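Local coordinates for protein beta-1,4-mannanase (Caldicellulosiruptor saccharolyticus, PDB 1PMH) that binds mannohexaose as a family 27 carbohydrate-binding module, probably helping to keep its parent beta-1,4-mannanase on mannan, at residues 111-116 and 157-162; 7-12 and 65-70. All coordinates share one frame; numbering follows the deposited sequence. Where two conformers were deposited one is given.

Overall arrangement
Interactions 1 and 2 sit on opposite sides of the six-stranded sheet of a jellyroll beta-sandwich, their centres about 14 Å apart. They are in series along the chain: 7-12 meets 65-70 before 111-116 meets 157-162. Strands 61-68 and 153-165 are antiparallel neighbours in that sheet, and backbone bonds between Leu65 and Phe160 and between Thr67 and Leu158 tie the two contacts together. Interaction 1 lies on the sugar-binding side of the sheet; interaction 2 bridges to strand 7-9 of the seven-stranded sheet, beyond which the chain turns round a calcium ion. Glycan site and calcium site thus lie at well-separated parts of one sandwich.

Interaction 1: residues 111-116 and 157-162. With BMA (beta-D-mannopyranose), chain B; BMA (beta-D-mannopyranose), chain C; EDO (1,2-ethanediol), chain G.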
# COMPACT_ATOMS: atom_id res chain seq x y z
N ASP A 111 5.09 -9.24 12.10
CA ASP A 111 5.70 -9.83 13.28
C ASP A 111 4.53 -10.46 14.04
O ASP A 111 3.68 -9.75 14.60
CB ASP A 111 6.39 -8.80 14.14
CG ASP A 111 7.17 -9.46 15.27
OD1 ASP A 111 6.52 -10.23 16.02
OD2 ASP A 111 8.36 -9.16 15.42
N GLY A 112 4.33 -11.75 13.83
CA GLY A 112 3.12 -12.43 14.24
C GLY A 112 1.87 -11.94 13.52
O GLY A 112 0.77 -12.25 13.98
N TRP A 113 2.03 -11.23 12.40
CA TRP A 113 0.93 -10.65 11.62
C TRP A 113 0.09 -9.70 12.48
O TRP A 113 -0.95 -10.04 13.01
CB TRP A 113 0.06 -11.71 10.96
CG TRP A 113 -0.96 -11.13 10.00
CD1 TRP A 113 -2.28 -10.83 10.28
CD2 TRP A 113 -0.77 -10.83 8.65
NE1 TRP A 113 -2.92 -10.33 9.17
CE2 TRP A 113 -2.01 -10.36 8.15
CE3 TRP A 113 0.33 -10.97 7.79
CZ2 TRP A 113 -2.17 -9.99 6.80
CZ3 TRP A 113 0.15 -10.58 6.46
CH2 TRP A 113 -1.08 -10.11 6.02
N LYS A 114 0.55 -8.46 12.60
CA LYS A 114 -0.09 -7.43 13.39
C LYS A 114 -0.73 -6.40 12.48
O LYS A 114 -0.05 -5.62 11.82
CB LYS A 114 0.98 -6.78 14.25
CG LYS A 114 0.47 -5.77 15.24
CD LYS A 114 -0.44 -6.39 16.27
CE LYS A 114 -0.90 -5.33 17.23
NZ LYS A 114 -1.91 -5.79 18.22
N GLU A 115 -2.04 -6.44 12.38
CA GLU A 115 -2.76 -5.48 11.59
C GLU A 115 -2.74 -4.14 12.28
O GLU A 115 -3.13 -4.02 13.44
CB GLU A 115 -4.20 -5.95 11.34
CG GLU A 115 -4.21 -7.29 10.62
CD GLU A 115 -5.54 -7.89 10.24
OE1 GLU A 115 -6.51 -7.14 10.30
OE2 GLU A 115 -5.58 -9.05 9.80
N LEU A 116 -2.32 -3.12 11.54
CA LEU A 116 -2.39 -1.76 11.98
C LEU A 116 -3.69 -1.08 11.63
O LEU A 116 -4.18 -0.24 12.39
CB LEU A 116 -1.24 -0.92 11.42
CG LEU A 116 0.18 -1.47 11.68
CD1 LEU A 116 1.16 -0.47 11.10
CD2 LEU A 116 0.40 -1.77 13.15
N GLN A 157 9.10 -6.39 8.35
CA GLN A 157 8.40 -6.54 7.07
C GLN A 157 7.05 -5.82 7.18
O GLN A 157 6.20 -6.18 7.98
CB GLN A 157 8.25 -8.01 6.72
CG GLN A 157 7.74 -8.15 5.30
CD GLN A 157 7.45 -9.58 4.91
OE1 GLN A 157 6.87 -10.34 5.69
NE2 GLN A 157 7.87 -9.96 3.71
N LEU A 158 6.88 -4.84 6.30
CA LEU A 158 5.60 -4.13 6.17
C LEU A 158 4.87 -4.80 5.02
O LEU A 158 5.46 -4.99 3.96
CB LEU A 158 5.89 -2.68 5.87
CG LEU A 158 4.75 -1.70 5.78
CD1 LEU A 158 3.97 -1.56 7.04
CD2 LEU A 158 5.29 -0.35 5.31
N VAL A 159 3.59 -5.10 5.25
CA VAL A 159 2.76 -5.77 4.28
C VAL A 159 1.53 -4.93 4.01
O VAL A 159 0.86 -4.47 4.94
CB VAL A 159 2.39 -7.17 4.72
CG1 VAL A 159 1.42 -7.83 3.73
CG2 VAL A 159 3.64 -8.04 4.90
N PHE A 160 1.24 -4.78 2.72
CA PHE A 160 -0.03 -4.27 2.24
C PHE A 160 -0.79 -5.44 1.61
O PHE A 160 -0.30 -6.06 0.69
CB PHE A 160 0.13 -3.18 1.19
CG PHE A 160 0.62 -1.89 1.75
CD1 PHE A 160 1.93 -1.72 2.07
CD2 PHE A 160 -0.26 -0.81 1.93
CE1 PHE A 160 2.42 -0.52 2.61
CE2 PHE A 160 0.19 0.37 2.44
CZ PHE A 160 1.53 0.48 2.77
N GLN A 161 -1.96 -5.74 2.18
CA GLN A 161 -2.84 -6.74 1.65
C GLN A 161 -3.95 -6.05 0.86
O GLN A 161 -4.49 -5.08 1.32
CB GLN A 161 -3.42 -7.60 2.76
CG GLN A 161 -4.33 -8.70 2.23
CD GLN A 161 -4.80 -9.57 3.37
OE1 GLN A 161 -5.95 -9.44 3.83
NE2 GLN A 161 -3.95 -10.44 3.85
N PHE A 162 -4.27 -6.60 -0.31
CA PHE A 162 -5.38 -6.15 -1.11
C PHE A 162 -6.28 -7.34 -1.32
O PHE A 162 -5.80 -8.43 -1.61
CB PHE A 162 -4.90 -5.62 -2.46
CG PHE A 162 -4.05 -4.42 -2.35
CD1 PHE A 162 -2.69 -4.50 -2.15
CD2 PHE A 162 -4.62 -3.15 -2.47
CE1 PHE A 162 -1.93 -3.35 -2.00
CE2 PHE A 162 -3.82 -2.01 -2.30
CZ PHE A 162 -2.51 -2.14 -2.11
C1 BMA B . -3.76 -13.97 8.45
C2 BMA B . -3.36 -15.09 9.39
C3 BMA B . -1.87 -14.94 9.55
C4 BMA B . -1.16 -14.96 8.22
C5 BMA B . -1.73 -13.93 7.24
C6 BMA B . -1.15 -13.90 5.83
O2 BMA B . -3.69 -16.35 8.86
O3 BMA B . -1.42 -15.97 10.42
O4 BMA B . 0.17 -14.57 8.44
O5 BMA B . -3.13 -14.15 7.19
O6 BMA B . -1.25 -15.16 5.23
C1 BMA C . -8.21 -12.25 6.56
C2 BMA C . -6.95 -11.99 5.79
C3 BMA C . -5.91 -13.00 6.25
C4 BMA C . -5.78 -12.95 7.78
C5 BMA C . -7.13 -13.04 8.46
C6 BMA C . -6.97 -12.81 9.95
O2 BMA C . -6.50 -10.68 6.05
O3 BMA C . -4.69 -12.76 5.54
O4 BMA C . -5.12 -14.10 8.23
O5 BMA C . -8.01 -12.06 7.96
O6 BMA C . -8.18 -13.11 10.56
C1 EDO G . 9.27 -8.14 -0.04
O1 EDO G . 8.94 -8.63 1.25
C2 EDO G . 10.75 -7.92 -0.30
O2 EDO G . 11.35 -6.86 0.41
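Trp113, Gln161 and Val159 make up most of this contact, with the indole reaching the side chains of Val159 and Gln161 on strand 153-165. Its six-membered ring does the touching: CZ2 comes 3.5 Å from NE2 of Gln161, and CZ3 packs 4.1 Å from CG1 of Val159. The glutamine chain crosses the indole at about a right angle, its amide turned 29° from the ring. With chi1 of Trp113 at -173°, CG stands opposite the backbone N and the benzo end of the ring swings toward strand 153-165. In the ring plane, NE1 gives a hydrogen bond of 3.0 Å to OE2 of Glu115, received on the anti lone pair; Lys106 pairs with the same oxygen and would probably help to fix the carboxylate. This is the sugar-binding side of the six-stranded sheet in the jellyroll sandwich. The mannose of chain B lies over one face of the indole, its C5 3.5 Å from CD2 and its C1 and C3 also near the ring, as in CH-pi stacking of a pyranose. Gln161 grips the mannose of chain C with both ends of its amide: OE1 accepts from O2 at 2.6 Å, and NE2 donates to O3 at 3.0 Å (157°), while Asp64 also accepts from NE2. With an alanine in place of Trp113, the chain B mannose would probably lose its stacking platform and Glu115 its indole N-H partner.

Interaction 2: residues 7-12 and 65-70; sequences VVLDFE and LGTWIG. Unlike the reference sequence in segment 65-70: Ile69 (reference Phe). With CA (calcium ion), chain D; EDO (1,2-ethanediol), chain G.
Thr67 meets Leu9 tip to tip, methyl against methyl: CG2 of the threonine lies 4.0 Å from CD1 of the leucine. The threonine hydroxyl points elsewhere. With OG1 anti to the backbone N (chi1 -170°), it is hydrogen-bonded to the carbonyl of Met17, leaving the methyl to face strand 7-9. Trp68 comes next and directs its side chain to the other side of the strand, touching Arg155 and Gln157; its backbone N donates a hydrogen bond of 3.2 Å to O2 of a 1,2-ethanediol probably taken up from the crystallisation liquor. Strands 7-9 and 61-68 belong to different sheets of the jellyroll, so the methyl contact of Thr67 with Leu9 spans the interior of the beta-sandwich. Ile69 then extends the apolar join, its CG2 4.2 Å from CG1 of Val7, and it also rests on Ile180 of strand 172-181. Leu9 and Ile69 each have a second deposited conformer, which makes the fine detail of their packing tentative. Past Leu9 the first segment forms an Asx turn: OD1 of Asp10 accepts from N of Glu12 at 3.1 Å (164°), approached from above the carboxylate plane. O of Asp10 binds the calcium ion at 2.4 Å, and the bend of Glu12 at chi2 (-55°) places its OE2 at 2.4 Å from the same ion, whose shell is completed by a water, Asn44, Tyr46 and Asp176.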
# COMPACT_ATOMS: atom_id res chain seq x y z
N VAL A 7 11.06 6.82 8.24
CA VAL A 7 11.42 5.95 7.14
C VAL A 7 10.48 6.34 6.00
O VAL A 7 9.28 6.29 6.14
CB VAL A 7 11.22 4.47 7.46
CG1 VAL A 7 11.54 3.63 6.27
CG2 VAL A 7 12.03 4.02 8.65
N VAL A 8 11.06 6.84 4.91
CA VAL A 8 10.28 7.45 3.84
C VAL A 8 10.45 6.63 2.56
O VAL A 8 11.48 6.67 1.88
CB VAL A 8 10.77 8.89 3.57
CG1 VAL A 8 9.96 9.54 2.48
CG2 VAL A 8 10.58 9.69 4.85
N LEU A 9 9.41 5.87 2.21
CA LEU A 9 9.37 5.03 1.02
C LEU A 9 8.52 5.77 -0.02
O LEU A 9 7.32 5.57 -0.17
CB LEU A 9 8.83 3.65 1.39
CG LEU A 9 9.44 2.98 2.62
CD1 LEU A 9 8.90 1.58 2.81
CD2 LEU A 9 10.96 2.90 2.47
N ASP A 10 9.22 6.64 -0.73
CA ASP A 10 8.62 7.56 -1.69
C ASP A 10 8.92 7.22 -3.15
O ASP A 10 8.45 7.91 -4.05
CB ASP A 10 8.99 9.02 -1.42
CG ASP A 10 10.46 9.30 -1.46
OD1 ASP A 10 11.25 8.42 -1.85
OD2 ASP A 10 10.84 10.44 -1.09
N PHE A 11 9.72 6.18 -3.37
CA PHE A 11 10.11 5.67 -4.67
C PHE A 11 10.93 6.68 -5.46
O PHE A 11 11.14 6.48 -6.66
CB PHE A 11 8.89 5.13 -5.44
CG PHE A 11 8.11 4.18 -4.56
CD1 PHE A 11 8.60 2.90 -4.34
CD2 PHE A 11 6.98 4.60 -3.87
CE1 PHE A 11 7.98 2.05 -3.45
CE2 PHE A 11 6.35 3.75 -2.95
CZ PHE A 11 6.84 2.49 -2.75
N GLU A 12 11.43 7.74 -4.84
CA GLU A 12 12.01 8.84 -5.59
C GLU A 12 13.41 8.51 -6.11
O GLU A 12 13.91 9.23 -6.97
CB GLU A 12 11.94 10.14 -4.81
CG GLU A 12 10.52 10.68 -4.67
CD GLU A 12 9.83 10.84 -6.01
OE1 GLU A 12 10.27 11.69 -6.87
OE2 GLU A 12 8.83 10.12 -6.23
N LEU A 65 1.59 -7.86 -0.61
CA LEU A 65 2.76 -7.11 -1.07
C LEU A 65 3.59 -6.80 0.17
O LEU A 65 3.07 -6.23 1.09
CB LEU A 65 2.26 -5.82 -1.72
CG LEU A 65 3.33 -4.87 -2.20
CD1 LEU A 65 3.94 -5.32 -3.54
CD2 LEU A 65 2.72 -3.48 -2.30
N GLY A 66 4.87 -7.10 0.15
CA GLY A 66 5.72 -6.81 1.27
C GLY A 66 6.94 -5.99 0.92
O GLY A 66 7.41 -6.01 -0.21
N THR A 67 7.50 -5.32 1.92
CA THR A 67 8.82 -4.75 1.83
C THR A 67 9.55 -4.98 3.15
O THR A 67 8.93 -4.94 4.20
CB THR A 67 8.81 -3.26 1.42
OG1 THR A 67 10.15 -2.84 1.12
CG2 THR A 67 8.25 -2.37 2.49
N TRP A 68 10.84 -5.19 3.07
CA TRP A 68 11.68 -5.25 4.22
C TRP A 68 12.29 -3.90 4.39
O TRP A 68 12.91 -3.34 3.47
CB TRP A 68 12.78 -6.31 4.03
CG TRP A 68 12.25 -7.69 4.15
CD1 TRP A 68 11.96 -8.56 3.13
CD2 TRP A 68 11.97 -8.39 5.35
NE1 TRP A 68 11.50 -9.75 3.62
CE2 TRP A 68 11.49 -9.68 4.99
CE3 TRP A 68 12.09 -8.07 6.71
CZ2 TRP A 68 11.13 -10.62 5.95
CZ3 TRP A 68 11.74 -9.01 7.65
CH2 TRP A 68 11.23 -10.26 7.27
N ILE A 69 12.16 -3.34 5.56
CA ILE A 69 12.83 -2.10 5.83
C ILE A 69 14.35 -2.23 5.60
O ILE A 69 14.99 -3.19 6.02
CB ILE A 69 12.46 -1.58 7.22
CG1 ILE A 69 10.95 -1.63 7.49
CG2 ILE A 69 12.97 -0.16 7.45
CD1 ILE A 69 10.06 -0.83 6.62
N GLY A 70 14.91 -1.31 4.82
CA GLY A 70 16.32 -1.38 4.49
C GLY A 70 16.74 -2.50 3.56
O GLY A 70 17.91 -2.67 3.31
CA CA D . 6.89 9.30 -5.15
C1 EDO G . 9.27 -8.14 -0.04
O1 EDO G . 8.94 -8.63 1.25
C2 EDO G . 10.75 -7.92 -0.30
O2 EDO G . 11.35 -6.86 0.41
O HOH W 1 6.97 10.86 -3.43